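Local coordinates for protein putative SAM-dependent O-methyltranferase (Podospora anserina, PDB 4YMH) that binds S-adenosyl-L-homocysteine and probably transfers methyl groups from S-adenosylmethionine to oxygen atoms, as a member of the cation-dependent O-methyltransferase family, at residues A[125-130]-A[151-156]; A[139-144]-A[161-166]. All coordinates share one frame; numbering follows the deposited sequence.

Contact 1: A[125-130]-A[151-156]; sequences GPAENT and AGYVKT. With SAH (S-adenosyl-L-homocysteine), chain E.
The Y153 ring points one edge at the start of helix 127-133. E128 N lies at that edge, close to the ring plane, 3.6 Å from Y153 CE1. The methyl group of A127 approaches the same ring obliquely. Its CB is 3.7 Å from Y153 CE1. The E128 carboxylate is turned 38° from the ring plane, and its OE1 comes within 3.5 Å of Y153 OH. The hydroxyl has its hydrogen-bond partner elsewhere, at N146 OD1. With CG anti to its carbonyl carbon (chi1 -65°), Y153 reaches from helix 150-159 toward the adenine.

The flat adenine of SAH is read at its Watson-Crick edge. A127 N donates to SAH N1 at 3.0 Å, and the bond is nearly straight at 168°. SAH N6 donates in turn to E128 OE1 at 3.1 Å. E128 gets there with a bent chain: CG sits between the backbone N and the carbonyl carbon, and the chain then bends at chi2. The two bonds match the donor and acceptor pattern of adenine.

This is the adenine end of the cofactor site in a Rossmann-like class I methyltransferase. The loop after strand 120-124 runs into the next helix here, with P126 at its N-cap position. P126 O accepts from both N129 N and T130 N in the first turn. Behind the contact, the A127 and Y153 side chains both rest on I72 of strand 68-72, and A127 also meets L97 of strand 93-98.

Farther from the ligand, a water joins the two helices. It donates to E128 O and lies 2.6 Å from T156 OG1. The T156 side chain also packs on L131 and K132 of helix 127-133.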
ATOM      1  N   GLY A 125      -3.365  16.361 -25.077  1.00 34.69           N
ATOM      2  CA  GLY A 125      -2.060  16.675 -25.619  1.00 35.52           C
ATOM      3  C   GLY A 125      -0.977  15.876 -24.929  1.00 34.11           C
ATOM      4  O   GLY A 125      -1.223  15.269 -23.877  1.00 32.47           O
ATOM      5  N   PRO A 126       0.231  15.882 -25.512  1.00 34.28           N
ATOM      6  CA  PRO A 126       1.376  15.194 -24.904  1.00 34.09           C
ATOM      7  C   PRO A 126       1.573  15.692 -23.488  1.00 30.87           C
ATOM      8  O   PRO A 126       1.771  16.894 -23.320  1.00 31.42           O
ATOM      9  CB  PRO A 126       2.563  15.603 -25.793  1.00 31.79           C
ATOM     10  CG  PRO A 126       1.952  16.166 -27.048  1.00 34.42           C
ATOM     11  CD  PRO A 126       0.630  16.738 -26.642  1.00 34.24           C
ATOM     12  N   ALA A 127       1.517  14.799 -22.500  1.00 29.56           N
ATOM     13  CA  ALA A 127       1.591  15.198 -21.097  1.00 31.42           C
ATOM     14  C   ALA A 127       2.901  15.900 -20.762  1.00 31.19           C
ATOM     15  O   ALA A 127       2.944  16.724 -19.845  1.00 33.90           O
ATOM     16  CB  ALA A 127       1.402  13.999 -20.194  1.00 30.86           C
ATOM     17  N   GLU A 128       3.962  15.572 -21.495  1.00 30.35           N
ATOM     18  CA  GLU A 128       5.264  16.167 -21.233  1.00 35.42           C
ATOM     19  C   GLU A 128       5.191  17.689 -21.355  1.00 41.34           C
ATOM     20  O   GLU A 128       5.814  18.406 -20.571  1.00 46.23           O
ATOM     21  CB  GLU A 128       6.330  15.571 -22.163  1.00 34.88           C
ATOM     22  CG  GLU A 128       6.003  15.579 -23.652  1.00 41.96           C
ATOM     23  CD  GLU A 128       5.390  14.275 -24.190  1.00 40.58           C
ATOM     24  OE1 GLU A 128       4.720  13.540 -23.435  1.00 35.27           O
ATOM     25  OE2 GLU A 128       5.598  13.983 -25.392  1.00 43.98           O
ATOM     26  N   ASN A 129       4.386  18.190 -22.288  1.00 38.26           N
ATOM     27  CA  ASN A 129       4.195  19.642 -22.393  1.00 42.32           C
ATOM     28  C   ASN A 129       3.046  20.202 -21.547  1.00 39.69           C
ATOM     29  O   ASN A 129       3.208  21.229 -20.899  1.00 42.61           O
ATOM     30  CB  ASN A 129       3.983  20.069 -23.845  1.00 49.82           C
ATOM     31  CG  ASN A 129       4.943  19.388 -24.803  1.00 56.48           C
ATOM     32  OD1 ASN A 129       6.151  19.618 -24.750  1.00 55.98           O
ATOM     33  ND2 ASN A 129       4.403  18.619 -25.739  1.00 58.95           N
ATOM     34  N   THR A 130       1.897  19.535 -21.525  1.00 34.14           N
ATOM     35  CA  THR A 130       0.745  20.098 -20.802  1.00 33.03           C
ATOM     36  C   THR A 130       0.969  20.120 -19.295  1.00 31.77           C
ATOM     37  O   THR A 130       0.524  21.046 -18.629  1.00 35.78           O
ATOM     38  CB  THR A 130      -0.565  19.342 -21.106  1.00 30.70           C
ATOM     39  OG1 THR A 130      -0.434  17.979 -20.708  1.00 28.56           O
ATOM     40  CG2 THR A 130      -0.882  19.403 -22.606  1.00 33.67           C
ATOM     41  N   ALA A 151      10.098   9.551 -15.296  1.00 22.78           N
ATOM     42  CA  ALA A 151      11.160  10.355 -14.695  1.00 20.98           C
ATOM     43  C   ALA A 151      10.918  11.827 -15.005  1.00 22.90           C
ATOM     44  O   ALA A 151      10.877  12.673 -14.092  1.00 27.30           O
ATOM     45  CB  ALA A 151      12.519   9.912 -15.187  1.00 18.52           C
ATOM     46  N   GLY A 152      10.656  12.112 -16.279  1.00 21.76           N
ATOM     47  CA  GLY A 152      10.433  13.484 -16.708  1.00 21.71           C
ATOM     48  C   GLY A 152       9.247  14.097 -15.978  1.00 21.07           C
ATOM     49  O   GLY A 152       9.320  15.235 -15.468  1.00 25.92           O
ATOM     50  N   TYR A 153       8.175  13.315 -15.863  1.00 20.42           N
ATOM     51  CA  TYR A 153       6.973  13.817 -15.207  1.00 23.40           C
ATOM     52  C   TYR A 153       7.293  14.187 -13.759  1.00 23.63           C
ATOM     53  O   TYR A 153       6.972  15.300 -13.296  1.00 21.84           O
ATOM     54  CB  TYR A 153       5.848  12.786 -15.258  1.00 25.23           C
ATOM     55  CG  TYR A 153       5.355  12.495 -16.654  1.00 23.11           C
ATOM     56  CD1 TYR A 153       5.249  13.512 -17.601  1.00 23.05           C
ATOM     57  CD2 TYR A 153       5.003  11.206 -17.035  1.00 21.12           C
ATOM     58  CE1 TYR A 153       4.793  13.259 -18.888  1.00 23.82           C
ATOM     59  CE2 TYR A 153       4.548  10.938 -18.331  1.00 21.67           C
ATOM     60  CZ  TYR A 153       4.453  11.970 -19.250  1.00 25.09           C
ATOM     61  OH  TYR A 153       4.002  11.727 -20.534  1.00 27.49           O
ATOM     62  N   VAL A 154       7.980  13.281 -13.069  1.00 20.30           N
ATOM     63  CA  VAL A 154       8.210  13.501 -11.642  1.00 17.89           C
ATOM     64  C   VAL A 154       9.112  14.718 -11.513  1.00 21.20           C
ATOM     65  O   VAL A 154       8.898  15.575 -10.641  1.00 20.70           O
ATOM     66  CB  VAL A 154       8.827  12.262 -10.946  1.00 19.55           C
ATOM     67  CG1 VAL A 154       9.325  12.625  -9.547  1.00 21.29           C
ATOM     68  CG2 VAL A 154       7.803  11.133 -10.857  1.00 19.81           C
ATOM     69  N   LYS A 155      10.061  14.853 -12.440  1.00 20.98           N
ATOM     70  CA  LYS A 155      10.977  15.984 -12.359  1.00 24.45           C
ATOM     71  C   LYS A 155      10.181  17.293 -12.450  1.00 25.40           C
ATOM     72  O   LYS A 155      10.340  18.195 -11.611  1.00 23.43           O
ATOM     73  CB  LYS A 155      12.033  15.908 -13.471  1.00 24.87           C
ATOM     74  CG  LYS A 155      13.058  17.013 -13.433  1.00 31.58           C
ATOM     75  CD  LYS A 155      13.974  16.925 -14.639  1.00 35.49           C
ATOM     76  CE  LYS A 155      14.836  18.164 -14.777  1.00 42.88           C
ATOM     77  NZ  LYS A 155      15.631  18.340 -13.541  1.00 46.58           N
ATOM     78  N   THR A 156       9.278  17.356 -13.427  1.00 24.79           N
ATOM     79  CA  THR A 156       8.490  18.561 -13.638  1.00 23.76           C
ATOM     80  C   THR A 156       7.701  18.819 -12.371  1.00 23.59           C
ATOM     81  O   THR A 156       7.704  19.937 -11.828  1.00 27.26           O
ATOM     82  CB  THR A 156       7.549  18.430 -14.856  1.00 24.36           C
ATOM     83  OG1 THR A 156       8.330  18.424 -16.061  1.00 26.45           O
ATOM     84  CG2 THR A 156       6.561  19.596 -14.927  1.00 23.21           C
TER
HETATM   85  N   SAH E1001      -5.151   5.269 -15.905  1.00 31.95           N
HETATM   86  CA  SAH E1001      -5.910   4.375 -16.733  1.00 35.69           C
HETATM   87  CB  SAH E1001      -5.026   3.671 -17.758  1.00 32.83           C
HETATM   88  CG  SAH E1001      -3.931   4.500 -18.423  1.00 29.14           C
HETATM   89  SD  SAH E1001      -3.139   3.583 -19.692  1.00 31.51           S
HETATM   90  C   SAH E1001      -6.611   3.331 -15.907  1.00 35.76           C
HETATM   91  O   SAH E1001      -7.569   2.750 -16.359  1.00 30.25           O
HETATM   92  OXT SAH E1001      -6.192   3.079 -14.787  1.00 36.11           O
HETATM   93  C5' SAH E1001      -2.015   4.817 -20.204  1.00 30.17           C
HETATM   94  C4' SAH E1001      -2.643   5.961 -20.985  1.00 30.11           C
HETATM   95  O4' SAH E1001      -1.682   6.983 -21.174  1.00 33.68           O
HETATM   96  C3' SAH E1001      -3.082   5.555 -22.371  1.00 32.92           C
HETATM   97  O3' SAH E1001      -4.429   5.897 -22.592  1.00 33.00           O
HETATM   98  C2' SAH E1001      -2.184   6.334 -23.297  1.00 31.31           C
HETATM   99  O2' SAH E1001      -2.783   6.661 -24.511  1.00 28.94           O
HETATM  100  C1' SAH E1001      -1.777   7.527 -22.466  1.00 32.84           C
HETATM  101  N9  SAH E1001      -0.483   8.104 -22.855  1.00 33.36           N
HETATM  102  C8  SAH E1001       0.598   7.469 -23.269  1.00 32.96           C
HETATM  103  N7  SAH E1001       1.578   8.319 -23.520  1.00 28.91           N
HETATM  104  C5  SAH E1001       1.129   9.522 -23.259  1.00 30.80           C
HETATM  105  C6  SAH E1001       1.660  10.883 -23.300  1.00 30.09           C
HETATM  106  N6  SAH E1001       2.899  11.066 -23.697  1.00 32.24           N
HETATM  107  N1  SAH E1001       0.879  11.894 -22.929  1.00 29.65           N
HETATM  108  C2  SAH E1001      -0.364  11.668 -22.519  1.00 29.99           C
HETATM  109  N3  SAH E1001      -0.914  10.470 -22.448  1.00 28.46           N
HETATM  110  C4  SAH E1001      -0.225   9.379 -22.800  1.00 31.11           C
HETATM  111  O   HOH W   1       7.013  17.374 -18.018  1.00 28.98           O

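Contact 2: A[139-144]-A[161-166]; sequences DLIFVD and GLLSAN. With SAH (S-adenosyl-L-homocysteine), chain E.
I141 and L163 meet through their terminal methyls, with the two side chains crossing at a slant. I141 CD1 lies 3.8 Å from L163 CD1 and equally far from L162 O. The contact belongs to the right-handed beta-alpha-beta crossover of the Rossmann-like fold, in which strand 138-143 leads through helix 150-159 toward the parallel strand 167-171. A Schellman motif at G161 ends the helix. I157 of that helix packs on both I141 and L163. L163 CG is anti to its backbone N (chi1 -174°), which carries CD1 over to the isoleucine.

S164, on the short strand 163-164, turns its side chain toward D139. S164 OG donates to D139 OD1 at 2.7 Å. It meets the carboxylate on its anti side, 16° out of plane. The other oxygen, D139 OD2, forms a salt bridge with K67. Cut back to alanine, D139 would no longer offer its carboxylate, and S164 OG would probably lose its main acceptor and K67 its charge partner.

Just past the strand's last residue, V143, D144 OD2 accepts a hydrogen bond from the amino nitrogen, N, of SAH at 2.8 Å.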
ATOM      1  N   ASP A 139      -2.747  17.318  -4.130  1.00 23.04           N
ATOM      2  CA  ASP A 139      -2.538  16.509  -2.931  1.00 21.63           C
ATOM      3  C   ASP A 139      -2.322  15.052  -3.293  1.00 20.82           C
ATOM      4  O   ASP A 139      -1.770  14.286  -2.507  1.00 19.20           O
ATOM      5  CB  ASP A 139      -3.731  16.606  -1.978  1.00 25.71           C
ATOM      6  CG  ASP A 139      -3.870  17.959  -1.340  1.00 32.58           C
ATOM      7  OD1 ASP A 139      -2.866  18.693  -1.254  1.00 35.96           O
ATOM      8  OD2 ASP A 139      -4.996  18.278  -0.899  1.00 35.22           O
ATOM      9  N   LEU A 140      -2.786  14.657  -4.476  1.00 21.83           N
ATOM     10  CA  LEU A 140      -2.558  13.297  -4.946  1.00 22.66           C
ATOM     11  C   LEU A 140      -2.310  13.335  -6.431  1.00 19.82           C
ATOM     12  O   LEU A 140      -3.066  13.958  -7.186  1.00 18.06           O
ATOM     13  CB  LEU A 140      -3.736  12.374  -4.613  1.00 25.83           C
ATOM     14  CG  LEU A 140      -3.523  10.880  -4.896  1.00 27.94           C
ATOM     15  CD1 LEU A 140      -4.350  10.034  -3.951  1.00 29.54           C
ATOM     16  CD2 LEU A 140      -3.840  10.495  -6.358  1.00 27.04           C
ATOM     17  N   ILE A 141      -1.226  12.684  -6.842  1.00 19.52           N
ATOM     18  CA  ILE A 141      -0.875  12.611  -8.248  1.00 18.16           C
ATOM     19  C   ILE A 141      -0.687  11.151  -8.660  1.00 18.42           C
ATOM     20  O   ILE A 141       0.100  10.437  -8.064  1.00 18.19           O
ATOM     21  CB  ILE A 141       0.420  13.414  -8.540  1.00 16.61           C
ATOM     22  CG1 ILE A 141       0.250  14.862  -8.051  1.00 20.93           C
ATOM     23  CG2 ILE A 141       0.740  13.364 -10.027  1.00 18.55           C
ATOM     24  CD1 ILE A 141       1.432  15.772  -8.326  1.00 24.91           C
ATOM     25  N   PHE A 142      -1.436  10.711  -9.658  1.00 16.77           N
ATOM     26  CA  PHE A 142      -1.389   9.340 -10.151  1.00 19.83           C
ATOM     27  C   PHE A 142      -0.693   9.309 -11.510  1.00 20.72           C
ATOM     28  O   PHE A 142      -1.236   9.828 -12.480  1.00 22.73           O
ATOM     29  CB  PHE A 142      -2.820   8.787 -10.254  1.00 23.28           C
ATOM     30  CG  PHE A 142      -2.907   7.322 -10.633  1.00 24.91           C
ATOM     31  CD1 PHE A 142      -2.193   6.356  -9.929  1.00 24.66           C
ATOM     32  CD2 PHE A 142      -3.761   6.913 -11.653  1.00 23.03           C
ATOM     33  CE1 PHE A 142      -2.298   5.001 -10.259  1.00 19.59           C
ATOM     34  CE2 PHE A 142      -3.880   5.568 -11.993  1.00 19.04           C
ATOM     35  CZ  PHE A 142      -3.138   4.608 -11.294  1.00 13.24           C
ATOM     36  N   VAL A 143       0.489   8.690 -11.588  1.00 17.24           N
ATOM     37  CA  VAL A 143       1.262   8.614 -12.833  1.00 19.68           C
ATOM     38  C   VAL A 143       1.057   7.258 -13.486  1.00 22.56           C
ATOM     39  O   VAL A 143       1.480   6.235 -12.946  1.00 18.19           O
ATOM     40  CB  VAL A 143       2.768   8.828 -12.582  1.00 20.77           C
ATOM     41  CG1 VAL A 143       3.556   8.850 -13.914  1.00 16.95           C
ATOM     42  CG2 VAL A 143       2.972  10.100 -11.816  1.00 20.48           C
ATOM     43  N   ASP A 144       0.403   7.239 -14.640  1.00 22.53           N
ATOM     44  CA  ASP A 144       0.047   5.975 -15.258  1.00 23.15           C
ATOM     45  C   ASP A 144       0.090   6.091 -16.781  1.00 22.90           C
ATOM     46  O   ASP A 144      -0.715   5.477 -17.457  1.00 25.86           O
ATOM     47  CB  ASP A 144      -1.346   5.547 -14.770  1.00 22.75           C
ATOM     48  CG  ASP A 144      -1.690   4.091 -15.102  1.00 28.06           C
ATOM     49  OD1 ASP A 144      -0.781   3.283 -15.381  1.00 27.66           O
ATOM     50  OD2 ASP A 144      -2.895   3.761 -15.094  1.00 27.35           O
ATOM     51  N   GLY A 161       6.787  22.495  -8.137  1.00 29.06           N
ATOM     52  CA  GLY A 161       5.996  22.442  -6.923  1.00 28.04           C
ATOM     53  C   GLY A 161       4.533  22.121  -7.163  1.00 27.68           C
ATOM     54  O   GLY A 161       3.655  22.746  -6.570  1.00 27.18           O
ATOM     55  N   LEU A 162       4.272  21.135  -8.020  1.00 22.97           N
ATOM     56  CA  LEU A 162       2.898  20.737  -8.354  1.00 23.63           C
ATOM     57  C   LEU A 162       2.367  19.733  -7.343  1.00 24.86           C
ATOM     58  O   LEU A 162       1.172  19.446  -7.301  1.00 25.11           O
ATOM     59  CB  LEU A 162       2.831  20.141  -9.763  1.00 27.19           C
ATOM     60  CG  LEU A 162       2.930  21.099 -10.955  1.00 29.07           C
ATOM     61  CD1 LEU A 162       3.111  20.318 -12.260  1.00 30.13           C
ATOM     62  CD2 LEU A 162       1.700  21.979 -11.034  1.00 31.73           C
ATOM     63  N   LEU A 163       3.274  19.189  -6.541  1.00 20.74           N
ATOM     64  CA  LEU A 163       2.924  18.330  -5.418  1.00 18.83           C
ATOM     65  C   LEU A 163       2.835  19.160  -4.149  1.00 25.13           C
ATOM     66  O   LEU A 163       3.783  19.869  -3.814  1.00 27.78           O
ATOM     67  CB  LEU A 163       3.970  17.234  -5.230  1.00 17.93           C
ATOM     68  CG  LEU A 163       3.613  16.204  -4.155  1.00 19.44           C
ATOM     69  CD1 LEU A 163       2.491  15.299  -4.656  1.00 21.70           C
ATOM     70  CD2 LEU A 163       4.854  15.395  -3.751  1.00 21.46           C
ATOM     71  N   SER A 164       1.719  19.066  -3.430  1.00 22.47           N
ATOM     72  CA  SER A 164       1.582  19.808  -2.181  1.00 21.56           C
ATOM     73  C   SER A 164       2.540  19.281  -1.106  1.00 21.99           C
ATOM     74  O   SER A 164       3.092  18.191  -1.238  1.00 19.32           O
ATOM     75  CB  SER A 164       0.143  19.737  -1.662  1.00 21.81           C
ATOM     76  OG  SER A 164      -0.176  18.417  -1.255  1.00 26.73           O
ATOM     77  N   ALA A 165       2.701  20.058  -0.034  1.00 26.59           N
ATOM     78  CA  ALA A 165       3.607  19.715   1.067  1.00 25.83           C
ATOM     79  C   ALA A 165       3.328  18.333   1.643  1.00 26.01           C
ATOM     80  O   ALA A 165       4.253  17.553   1.883  1.00 26.22           O
ATOM     81  CB  ALA A 165       3.521  20.774   2.175  1.00 24.43           C
ATOM     82  N   ASN A 166       2.052  18.019   1.838  1.00 21.39           N
ATOM     83  CA  ASN A 166       1.662  16.729   2.392  1.00 23.71           C
ATOM     84  C   ASN A 166       1.119  15.759   1.348  1.00 22.83           C
ATOM     85  O   ASN A 166       0.528  14.729   1.682  1.00 22.38           O
ATOM     86  CB  ASN A 166       0.623  16.930   3.498  1.00 38.24           C
ATOM     87  CG  ASN A 166       1.176  17.701   4.687  1.00 48.24           C
ATOM     88  OD1 ASN A 166       2.319  17.494   5.107  1.00 52.09           O
ATOM     89  ND2 ASN A 166       0.365  18.601   5.234  1.00 51.65           N
TER
HETATM   90  N   SAH E1001      -5.151   5.269 -15.905  1.00 31.95           N
HETATM   91  CA  SAH E1001      -5.910   4.375 -16.733  1.00 35.69           C
HETATM   92  CB  SAH E1001      -5.026   3.671 -17.758  1.00 32.83           C
HETATM   93  CG  SAH E1001      -3.931   4.500 -18.423  1.00 29.14           C
HETATM   94  SD  SAH E1001      -3.139   3.583 -19.692  1.00 31.51           S
HETATM   95  C   SAH E1001      -6.611   3.331 -15.907  1.00 35.76           C
HETATM   96  O   SAH E1001      -7.569   2.750 -16.359  1.00 30.25           O
HETATM   97  OXT SAH E1001      -6.192   3.079 -14.787  1.00 36.11           O
HETATM   98  C5' SAH E1001      -2.015   4.817 -20.204  1.00 30.17           C
HETATM   99  C4' SAH E1001      -2.643   5.961 -20.985  1.00 30.11           C
HETATM  100  O4' SAH E1001      -1.682   6.983 -21.174  1.00 33.68           O
HETATM  101  C3' SAH E1001      -3.082   5.555 -22.371  1.00 32.92           C
HETATM  102  O3' SAH E1001      -4.429   5.897 -22.592  1.00 33.00           O
HETATM  103  C2' SAH E1001      -2.184   6.334 -23.297  1.00 31.31           C
HETATM  104  O2' SAH E1001      -2.783   6.661 -24.511  1.00 28.94           O
HETATM  105  C1' SAH E1001      -1.777   7.527 -22.466  1.00 32.84           C
HETATM  106  N9  SAH E1001      -0.483   8.104 -22.855  1.00 33.36           N
HETATM  107  C8  SAH E1001       0.598   7.469 -23.269  1.00 32.96           C
HETATM  108  N7  SAH E1001       1.578   8.319 -23.520  1.00 28.91           N
HETATM  109  C5  SAH E1001       1.129   9.522 -23.259  1.00 30.80           C
HETATM  110  C6  SAH E1001       1.660  10.883 -23.300  1.00 30.09           C
HETATM  111  N6  SAH E1001       2.899  11.066 -23.697  1.00 32.24           N
HETATM  112  N1  SAH E1001       0.879  11.894 -22.929  1.00 29.65           N
HETATM  113  C2  SAH E1001      -0.364  11.668 -22.519  1.00 29.99           C
HETATM  114  N3  SAH E1001      -0.914  10.470 -22.448  1.00 28.46           N
HETATM  115  C4  SAH E1001      -0.225   9.379 -22.800  1.00 31.11           C

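Both contacts are largely buried, and both hold elements of one cofactor-binding fold. Helix 127-133, strand 138-143 and helix 150-159 follow one another in the chain, and the segments of the two contacts alternate along it. Contact 1 joins two helices beside the sheet, with E128 at its exposed margin. Its segments meet by a methyl on an aromatic ring, and its hydrogen bonds go to the adenine and to a bridging water. Contact 2 joins a central strand to the turn and short strand 163-164 beyond helix 150-159. It pairs aliphatic packing with a serine-aspartate hydrogen bond, and it meets the ligand's amino acid portion through D144. The two touch where Y153 CD2 lies 4.2 Å from V143 CG1.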